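Local structure of MUTM (fpg) protein (Thermus thermophilus, 1EE8) at residues P4-T9 with K52-A57; D48-F53 with G122-S127; P145-L150 with Y163-L168. The protein belongs to the MutM (Fpg) family, joining a beta-rich N-terminal domain to a helical H2TH domain and a zinc finger. All coordinates share one frame; numbering follows the deposited sequence.

Contact 1 (P4-T9 with K52-A57); sequences PEVETT and KFLLFA
V6 leans from helix 3-17 onto the start of strand 53-58, meeting K52, F53 and L54. This is helix-on-sheet packing in the N-terminal domain of the Fpg family. Over the two short segments the helix and strand axes run almost parallel, 20° apart, with a closest approach of 8.8 Å.

The branches of V6 divide the work. CB is turned toward the strand but stays 4.2 Å from K52 O. CG2, beside the backbone N, comes closer to that same carbonyl oxygen, 3.6 Å from K52 O, and also grazes K52 CA. CG1, anti to the backbone N (chi1 -179°), is carried further along the strand: it passes F53 O at 4.0 Å and ends against a methyl, with V6 CG1 to L54 CD1 at 3.8 Å. V6 thus rests partly on backbone, its methyls in van der Waals contact with the carbonyl oxygens of K52, just before the strand, and F53, its first residue.

The side chains of V6 and L54 run antiparallel alongside one another, and L54 CD1 also reaches the helix backbone, 3.9 Å from V6 O. From the neighbouring strand 42-50, V47 touches L54 and R49 touches V6. One turn further along the helix, T9 lies roughly perpendicular to L54. Its methyl, anti to the backbone N, completes the contact, with T9 CG2 lying 3.7 Å from L54 CD2.

Contact 2 (D48-F53 with G122-S127); sequences DRRGKF and GPEPLS
R49 and R50 both set CG anti to the backbone N, yet their chains then diverge around E124: R49 bends late, at chi3, and R50 early, at chi2 (74°). E124, itself bent at chi2, pushes its carboxylate between the two guanidinium groups and divides its oxygens. OE1 forms a salt bridge with R49, at 2.9 Å from R49 NH2. OE2 pairs with R50 at the edge of its guanidinium, but the modelled 2.4 Å between E124 OE2 and R50 NH1 is too short to be trusted as a length. Each arginine meets the carboxylate through one nitrogen and one oxygen; the planes are 23° apart for R49, with OE1 oblique to the guanidinium, and 65° apart for R50.

R50 also grips the backbone of the other segment: R50 NH1, at 3.1 Å, and R50 NH2, at 2.9 Å, both donate to G122 O, which lies in the guanidinium plane. NH1 approaches nearly along the C=O axis, whereas NH2 stands above the carbonyl plane.

The arginines lead into a two-residue hairpin with a type II' turn from R50 to F53, linking strands 42-50 and 53-58. G51 has the positive phi of its first corner. Its amide N donates to the syn side of the E124 carboxylate, G51 N to E124 OE1 being 3.0 Å, while R49 NH2 bonds at 2.9 Å to G51 O on an in-plane lone pair. The hairpin of the N-terminal domain is thereby tied to the loop 122-127 of the H2TH region.

R49 O also lies 3.1 Å from E124 OE1. Both are acceptors, and the nearby R49 charge and G51 N-H probably offset their repulsion. R49 NE forms a salt bridge with E7 OE1 of helix 3-17, and on the loop side P125 and L126 pack on L198 of helix 184-203.

Contact 3 (P145-L150 with Y163-L168); sequences PLKALL and YADEAL
L168 and L150 meet tip to tip, L150 CD1 lying 3.6 Å from L168 CG and also close to both L168 methyls. L146 meets the CD2 branch of L168: the two side chains lie antiparallel, one alongside the other, and L146 CD2 stops 3.6 Å from L168 CD2. K147 lies across L168, nearly perpendicular, with K147 CB resting 3.9 Å from L168 CD1. Next to this cluster, the small side chain of A164 is consistent with the close approach of the backbones, its CB being 4.1 Å from L150 CB and the CA atoms of L150 and A164 6.1 Å apart.

Beyond the apolar atoms, K147 runs out fully extended, CG anti to the backbone N (chi1 -176°), and carries its amine past A164 to D165. There K147 NZ forms a salt bridge with D165, 2.6 Å from OD1, approaching the syn side of the carboxylate and 20° out of its plane. The two helices, 146-152 and 161-170, separated by a short connection, fit the paired helices of the helix-two-turns-helix (H2TH) motif. Their segments cross at 129°.

A second shell fixes the ion pair, whose two residues are buried. K147 NZ is also hydrogen-bonded to N161 OD1, at the start of helix 161-170, and to T255 OG1, while D165 OD2 accepts from H256 N. T255 and H256 belong to strand 254-257 of the small hairpin in the zinc-finger region. L139 of helix 132-140 and L190 of helix 184-203 also pack against L146.

How the contacts relate
Contacts 1 and 2 lie 9 Å apart, centre to centre, and share K52 and F53 at the hairpin between neighbouring strands 42-50 and 53-58. A salt bridge joins them directly, E7 OE1 to R49 NE at 2.6 Å, and V6 CG1 packs on R49 CG at 3.7 Å. Contact 3 is 21 Å from contact 1 by centres, yet the residues of 4-9 reach it: E5 OE1 probably accepts a hydrogen bond from Y163 OH, and P4 CG lies 3.4 Å from Y163 CE1. Contacts 2 and 3 do not touch, their nearest atoms being about 7 Å apart. The zinc ion, held by C238, C241, C258 and C261, is about 12 Å from the L168 side chain, too far for direct contact.

Contact 1 (P4-T9 with K52-A57)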
loop_
_atom_site.group_PDB
_atom_site.type_symbol
_atom_site.label_atom_id
_atom_site.label_comp_id
_atom_site.label_asym_id
_atom_site.label_seq_id
_atom_site.Cartn_x
_atom_site.Cartn_y
_atom_site.Cartn_z
ATOM N N PRO A 4 -30.097 3.643 1.727
ATOM C CA PRO A 4 -30.581 4.541 0.670
ATOM C C PRO A 4 -29.622 5.672 0.273
ATOM O O PRO A 4 -29.462 5.959 -0.909
ATOM C CB PRO A 4 -31.903 5.062 1.238
ATOM C CG PRO A 4 -32.373 3.912 2.110
ATOM C CD PRO A 4 -31.090 3.516 2.809
ATOM N N GLU A 5 -28.996 6.314 1.254
ATOM C CA GLU A 5 -28.057 7.396 0.964
ATOM C C GLU A 5 -26.782 6.869 0.296
ATOM O O GLU A 5 -26.265 7.477 -0.644
ATOM C CB GLU A 5 -27.668 8.145 2.249
ATOM C CG GLU A 5 -28.817 8.910 2.905
ATOM C CD GLU A 5 -29.919 7.994 3.417
ATOM O OE1 GLU A 5 -31.109 8.341 3.246
ATOM O OE2 GLU A 5 -29.596 6.936 4.001
ATOM N N VAL A 6 -26.278 5.743 0.788
ATOM C CA VAL A 6 -25.062 5.162 0.238
ATOM C C VAL A 6 -25.301 4.679 -1.186
ATOM O O VAL A 6 -24.457 4.868 -2.061
ATOM C CB VAL A 6 -24.561 4.000 1.120
ATOM C CG1 VAL A 6 -23.273 3.420 0.548
ATOM C CG2 VAL A 6 -24.328 4.509 2.542
ATOM N N GLU A 7 -26.463 4.075 -1.423
ATOM C CA GLU A 7 -26.802 3.587 -2.755
ATOM C C GLU A 7 -26.914 4.768 -3.707
ATOM O O GLU A 7 -26.457 4.703 -4.848
ATOM C CB GLU A 7 -28.120 2.814 -2.718
ATOM C CG GLU A 7 -28.543 2.197 -4.054
ATOM C CD GLU A 7 -27.500 1.248 -4.647
ATOM O OE1 GLU A 7 -26.928 0.427 -3.901
ATOM O OE2 GLU A 7 -27.264 1.316 -5.872
ATOM N N THR A 8 -27.519 5.856 -3.241
ATOM C CA THR A 8 -27.647 7.038 -4.079
ATOM C C THR A 8 -26.258 7.563 -4.436
ATOM O O THR A 8 -26.029 8.026 -5.546
ATOM C CB THR A 8 -28.452 8.145 -3.373
ATOM O OG1 THR A 8 -29.782 7.673 -3.128
ATOM C CG2 THR A 8 -28.524 9.392 -4.242
ATOM N N THR A 9 -25.332 7.489 -3.486
ATOM C CA THR A 9 -23.971 7.943 -3.718
ATOM C C THR A 9 -23.328 7.053 -4.787
ATOM O O THR A 9 -22.696 7.546 -5.728
ATOM C CB THR A 9 -23.158 7.889 -2.407
ATOM O OG1 THR A 9 -23.701 8.844 -1.478
ATOM C CG2 THR A 9 -21.692 8.205 -2.660
ATOM N N LYS A 52 -23.834 -0.535 4.377
ATOM C CA LYS A 52 -23.594 0.905 4.359
ATOM C C LYS A 52 -22.207 1.229 3.834
ATOM O O LYS A 52 -21.784 2.382 3.867
ATOM C CB LYS A 52 -23.725 1.483 5.767
ATOM C CG LYS A 52 -25.095 1.325 6.373
ATOM C CD LYS A 52 -25.114 1.814 7.802
ATOM C CE LYS A 52 -26.453 1.527 8.451
ATOM N NZ LYS A 52 -26.401 1.758 9.918
ATOM N N PHE A 53 -21.491 0.217 3.357
ATOM C CA PHE A 53 -20.149 0.440 2.840
ATOM C C PHE A 53 -20.136 0.705 1.352
ATOM O O PHE A 53 -20.922 0.140 0.591
ATOM C CB PHE A 53 -19.236 -0.765 3.089
ATOM C CG PHE A 53 -18.974 -1.049 4.533
ATOM C CD1 PHE A 53 -19.758 -1.966 5.226
ATOM C CD2 PHE A 53 -17.914 -0.431 5.196
ATOM C CE1 PHE A 53 -19.486 -2.267 6.553
ATOM C CE2 PHE A 53 -17.636 -0.726 6.526
ATOM C CZ PHE A 53 -18.419 -1.642 7.203
ATOM N N LEU A 54 -19.216 1.564 0.949
ATOM C CA LEU A 54 -19.036 1.896 -0.449
ATOM C C LEU A 54 -17.692 1.255 -0.791
ATOM O O LEU A 54 -16.720 1.418 -0.051
ATOM C CB LEU A 54 -18.970 3.412 -0.597
ATOM C CG LEU A 54 -19.354 4.054 -1.924
ATOM C CD1 LEU A 54 -20.748 3.606 -2.344
ATOM C CD2 LEU A 54 -19.290 5.570 -1.767
ATOM N N LEU A 55 -17.636 0.504 -1.883
ATOM C CA LEU A 55 -16.389 -0.143 -2.273
ATOM C C LEU A 55 -15.987 0.204 -3.701
ATOM O O LEU A 55 -16.738 -0.045 -4.643
ATOM C CB LEU A 55 -16.497 -1.668 -2.148
ATOM C CG LEU A 55 -16.765 -2.330 -0.793
ATOM C CD1 LEU A 55 -18.239 -2.202 -0.420
ATOM C CD2 LEU A 55 -16.376 -3.802 -0.878
ATOM N N PHE A 56 -14.806 0.797 -3.851
ATOM C CA PHE A 56 -14.286 1.130 -5.165
ATOM C C PHE A 56 -13.417 -0.052 -5.588
ATOM O O PHE A 56 -12.417 -0.359 -4.928
ATOM C CB PHE A 56 -13.432 2.401 -5.103
ATOM C CG PHE A 56 -14.218 3.651 -4.836
ATOM C CD1 PHE A 56 -14.685 4.435 -5.886
ATOM C CD2 PHE A 56 -14.513 4.037 -3.530
ATOM C CE1 PHE A 56 -15.436 5.588 -5.640
ATOM C CE2 PHE A 56 -15.259 5.184 -3.275
ATOM C CZ PHE A 56 -15.722 5.960 -4.334
ATOM N N ALA A 57 -13.814 -0.735 -6.657
ATOM C CA ALA A 57 -13.038 -1.868 -7.162
ATOM C C ALA A 57 -11.976 -1.287 -8.089
ATOM O O ALA A 57 -12.290 -0.603 -9.067
ATOM C CB ALA A 57 -13.938 -2.838 -7.923
#

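Contact 2 (D48-F53 with G122-S127)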
loop_
_atom_site.group_PDB
_atom_site.type_symbol
_atom_site.label_atom_id
_atom_site.label_comp_id
_atom_site.label_asym_id
_atom_site.label_seq_id
_atom_site.Cartn_x
_atom_site.Cartn_y
_atom_site.Cartn_z
ATOM N N ASP A 48 -19.122 -0.594 -5.764
ATOM C CA ASP A 48 -20.135 -1.462 -5.182
ATOM C C ASP A 48 -20.569 -0.965 -3.810
ATOM O O ASP A 48 -19.952 -0.069 -3.227
ATOM C CB ASP A 48 -19.610 -2.892 -5.043
ATOM C CG ASP A 48 -19.191 -3.498 -6.370
ATOM O OD1 ASP A 48 -19.924 -3.333 -7.366
ATOM O OD2 ASP A 48 -18.127 -4.150 -6.408
ATOM N N ARG A 49 -21.647 -1.550 -3.311
ATOM C CA ARG A 49 -22.167 -1.212 -1.998
ATOM C C ARG A 49 -22.565 -2.492 -1.305
ATOM O O ARG A 49 -23.242 -3.343 -1.881
ATOM C CB ARG A 49 -23.402 -0.310 -2.087
ATOM C CG ARG A 49 -24.017 -0.012 -0.709
ATOM C CD ARG A 49 -25.394 0.639 -0.813
ATOM N NE ARG A 49 -26.366 -0.246 -1.457
ATOM C CZ ARG A 49 -26.811 -1.380 -0.927
ATOM N NH1 ARG A 49 -27.688 -2.122 -1.587
ATOM N NH2 ARG A 49 -26.393 -1.771 0.266
ATOM N N ARG A 50 -22.122 -2.633 -0.068
ATOM C CA ARG A 50 -22.464 -3.783 0.741
ATOM C C ARG A 50 -22.903 -3.111 2.032
ATOM O O ARG A 50 -22.108 -2.425 2.681
ATOM C CB ARG A 50 -21.240 -4.664 0.984
ATOM C CG ARG A 50 -21.562 -5.982 1.660
ATOM C CD ARG A 50 -22.232 -6.953 0.704
ATOM N NE ARG A 50 -22.564 -8.220 1.356
ATOM C CZ ARG A 50 -23.653 -8.432 2.089
ATOM N NH1 ARG A 50 -24.539 -7.460 2.272
ATOM N NH2 ARG A 50 -23.856 -9.620 2.645
ATOM N N GLY A 51 -24.171 -3.284 2.384
ATOM C CA GLY A 51 -24.685 -2.649 3.583
ATOM C C GLY A 51 -24.527 -1.147 3.427
ATOM O O GLY A 51 -25.007 -0.554 2.453
ATOM N N LYS A 52 -23.834 -0.535 4.377
ATOM C CA LYS A 52 -23.594 0.905 4.359
ATOM C C LYS A 52 -22.207 1.229 3.834
ATOM O O LYS A 52 -21.784 2.382 3.867
ATOM C CB LYS A 52 -23.725 1.483 5.767
ATOM C CG LYS A 52 -25.095 1.325 6.373
ATOM C CD LYS A 52 -25.114 1.814 7.802
ATOM C CE LYS A 52 -26.453 1.527 8.451
ATOM N NZ LYS A 52 -26.401 1.758 9.918
ATOM N N PHE A 53 -21.491 0.217 3.357
ATOM C CA PHE A 53 -20.149 0.440 2.840
ATOM C C PHE A 53 -20.136 0.705 1.352
ATOM O O PHE A 53 -20.922 0.140 0.591
ATOM C CB PHE A 53 -19.236 -0.765 3.089
ATOM C CG PHE A 53 -18.974 -1.049 4.533
ATOM C CD1 PHE A 53 -19.758 -1.966 5.226
ATOM C CD2 PHE A 53 -17.914 -0.431 5.196
ATOM C CE1 PHE A 53 -19.486 -2.267 6.553
ATOM C CE2 PHE A 53 -17.636 -0.726 6.526
ATOM C CZ PHE A 53 -18.419 -1.642 7.203
ATOM N N GLY A 122 -25.724 -9.395 6.627
ATOM C CA GLY A 122 -26.755 -10.287 6.137
ATOM C C GLY A 122 -27.063 -9.984 4.687
ATOM O O GLY A 122 -26.394 -9.156 4.066
ATOM N N PRO A 123 -28.079 -10.636 4.110
ATOM C CA PRO A 123 -28.427 -10.387 2.710
ATOM C C PRO A 123 -28.825 -8.934 2.444
ATOM O O PRO A 123 -29.351 -8.248 3.327
ATOM C CB PRO A 123 -29.576 -11.362 2.469
ATOM C CG PRO A 123 -30.228 -11.437 3.822
ATOM C CD PRO A 123 -29.042 -11.558 4.737
ATOM N N GLU A 124 -28.564 -8.471 1.224
ATOM C CA GLU A 124 -28.901 -7.110 0.831
ATOM C C GLU A 124 -30.431 -7.012 0.717
ATOM O O GLU A 124 -31.042 -7.640 -0.152
ATOM C CB GLU A 124 -28.237 -6.779 -0.508
ATOM C CG GLU A 124 -27.558 -5.405 -0.575
ATOM C CD GLU A 124 -26.317 -5.296 0.303
ATOM O OE1 GLU A 124 -25.409 -4.511 -0.048
ATOM O OE2 GLU A 124 -26.245 -5.978 1.346
ATOM N N PRO A 125 -31.062 -6.221 1.602
ATOM C CA PRO A 125 -32.510 -5.991 1.680
ATOM C C PRO A 125 -33.273 -5.923 0.358
ATOM O O PRO A 125 -34.362 -6.484 0.240
ATOM C CB PRO A 125 -32.602 -4.687 2.468
ATOM C CG PRO A 125 -31.462 -4.814 3.422
ATOM C CD PRO A 125 -30.349 -5.320 2.528
ATOM N N LEU A 126 -32.715 -5.236 -0.631
ATOM C CA LEU A 126 -33.373 -5.109 -1.925
ATOM C C LEU A 126 -32.907 -6.154 -2.932
ATOM O O LEU A 126 -32.847 -5.882 -4.132
ATOM C CB LEU A 126 -33.139 -3.709 -2.497
ATOM C CG LEU A 126 -33.667 -2.565 -1.633
ATOM C CD1 LEU A 126 -33.304 -1.238 -2.273
ATOM C CD2 LEU A 126 -35.180 -2.700 -1.467
ATOM N N SER A 127 -32.581 -7.350 -2.449
ATOM C CA SER A 127 -32.123 -8.413 -3.338
ATOM C C SER A 127 -32.969 -9.666 -3.181
ATOM O O SER A 127 -33.745 -9.794 -2.231
ATOM C CB SER A 127 -30.652 -8.755 -3.063
ATOM O OG SER A 127 -30.501 -9.466 -1.845
#

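Contact 3 (P145-L150 with Y163-L168)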
loop_
_atom_site.group_PDB
_atom_site.type_symbol
_atom_site.label_atom_id
_atom_site.label_comp_id
_atom_site.label_asym_id
_atom_site.label_seq_id
_atom_site.Cartn_x
_atom_site.Cartn_y
_atom_site.Cartn_z
ATOM N N PRO A 145 -35.447 -6.214 21.681
ATOM C CA PRO A 145 -36.460 -5.386 21.014
ATOM C C PRO A 145 -36.384 -5.472 19.494
ATOM O O PRO A 145 -35.300 -5.469 18.907
ATOM C CB PRO A 145 -36.149 -3.981 21.526
ATOM C CG PRO A 145 -35.553 -4.241 22.885
ATOM C CD PRO A 145 -34.641 -5.406 22.611
ATOM N N LEU A 146 -37.551 -5.532 18.867
ATOM C CA LEU A 146 -37.658 -5.621 17.419
ATOM C C LEU A 146 -36.710 -4.682 16.676
ATOM O O LEU A 146 -35.984 -5.109 15.774
ATOM C CB LEU A 146 -39.097 -5.332 16.996
ATOM C CG LEU A 146 -39.444 -5.596 15.534
ATOM C CD1 LEU A 146 -39.036 -7.015 15.142
ATOM C CD2 LEU A 146 -40.939 -5.386 15.340
ATOM N N LYS A 147 -36.709 -3.408 17.052
ATOM C CA LYS A 147 -35.852 -2.449 16.377
ATOM C C LYS A 147 -34.366 -2.807 16.445
ATOM O O LYS A 147 -33.640 -2.600 15.476
ATOM C CB LYS A 147 -36.063 -1.035 16.925
ATOM C CG LYS A 147 -35.234 -0.012 16.162
ATOM C CD LYS A 147 -35.385 1.402 16.676
ATOM C CE LYS A 147 -34.483 2.337 15.878
ATOM N NZ LYS A 147 -34.620 3.745 16.308
ATOM N N ALA A 148 -33.917 -3.330 17.582
ATOM C CA ALA A 148 -32.514 -3.722 17.732
ATOM C C ALA A 148 -32.157 -4.785 16.695
ATOM O O ALA A 148 -31.034 -4.833 16.195
ATOM C CB ALA A 148 -32.258 -4.261 19.138
ATOM N N LEU A 149 -33.110 -5.643 16.366
ATOM C CA LEU A 149 -32.839 -6.667 15.371
ATOM C C LEU A 149 -32.809 -6.067 13.972
ATOM O O LEU A 149 -32.206 -6.628 13.060
ATOM C CB LEU A 149 -33.879 -7.785 15.448
ATOM C CG LEU A 149 -33.289 -9.114 15.928
ATOM C CD1 LEU A 149 -32.608 -8.927 17.268
ATOM C CD2 LEU A 149 -34.389 -10.146 16.030
ATOM N N LEU A 150 -33.460 -4.926 13.797
ATOM C CA LEU A 150 -33.461 -4.281 12.493
ATOM C C LEU A 150 -32.139 -3.554 12.290
ATOM O O LEU A 150 -31.710 -3.334 11.159
ATOM C CB LEU A 150 -34.614 -3.283 12.379
ATOM C CG LEU A 150 -36.023 -3.875 12.377
ATOM C CD1 LEU A 150 -37.034 -2.784 12.056
ATOM C CD2 LEU A 150 -36.100 -4.987 11.341
ATOM N N TYR A 163 -34.587 4.336 8.603
ATOM C CA TYR A 163 -35.397 3.346 7.930
ATOM C C TYR A 163 -35.976 2.266 8.822
ATOM O O TYR A 163 -36.991 1.660 8.477
ATOM C CB TYR A 163 -34.609 2.796 6.746
ATOM C CG TYR A 163 -34.256 3.942 5.825
ATOM C CD1 TYR A 163 -32.961 4.444 5.767
ATOM C CD2 TYR A 163 -35.252 4.612 5.108
ATOM C CE1 TYR A 163 -32.663 5.587 5.028
ATOM C CE2 TYR A 163 -34.964 5.759 4.368
ATOM C CZ TYR A 163 -33.666 6.240 4.334
ATOM O OH TYR A 163 -33.377 7.378 3.621
ATOM N N ALA A 164 -35.356 2.022 9.972
ATOM C CA ALA A 164 -35.926 1.045 10.893
ATOM C C ALA A 164 -37.211 1.704 11.423
ATOM O O ALA A 164 -38.290 1.111 11.375
ATOM C CB ALA A 164 -34.973 0.755 12.042
ATOM N N ASP A 165 -37.085 2.936 11.916
ATOM C CA ASP A 165 -38.237 3.671 12.437
ATOM C C ASP A 165 -39.359 3.757 11.385
ATOM O O ASP A 165 -40.520 3.462 11.677
ATOM C CB ASP A 165 -37.832 5.096 12.853
ATOM C CG ASP A 165 -37.049 5.138 14.165
ATOM O OD1 ASP A 165 -36.674 4.066 14.683
ATOM O OD2 ASP A 165 -36.808 6.254 14.677
ATOM N N GLU A 166 -39.014 4.147 10.160
ATOM C CA GLU A 166 -40.025 4.274 9.116
ATOM C C GLU A 166 -40.657 2.939 8.717
ATOM O O GLU A 166 -41.848 2.871 8.445
ATOM C CB GLU A 166 -39.436 4.968 7.881
ATOM C CG GLU A 166 -39.118 6.450 8.090
ATOM C CD GLU A 166 -40.351 7.278 8.427
ATOM O OE1 GLU A 166 -40.357 7.918 9.497
ATOM O OE2 GLU A 166 -41.311 7.293 7.620
ATOM N N ALA A 167 -39.866 1.877 8.687
ATOM C CA ALA A 167 -40.402 0.574 8.309
ATOM C C ALA A 167 -41.376 0.085 9.375
ATOM O O ALA A 167 -42.449 -0.446 9.069
ATOM C CB ALA A 167 -39.263 -0.440 8.122
ATOM N N LEU A 168 -40.990 0.266 10.631
ATOM C CA LEU A 168 -41.812 -0.150 11.754
ATOM C C LEU A 168 -43.150 0.581 11.770
ATOM O O LEU A 168 -44.183 -0.002 12.104
ATOM C CB LEU A 168 -41.051 0.077 13.063
ATOM C CG LEU A 168 -39.893 -0.910 13.263
ATOM C CD1 LEU A 168 -38.969 -0.442 14.382
ATOM C CD2 LEU A 168 -40.481 -2.298 13.576
#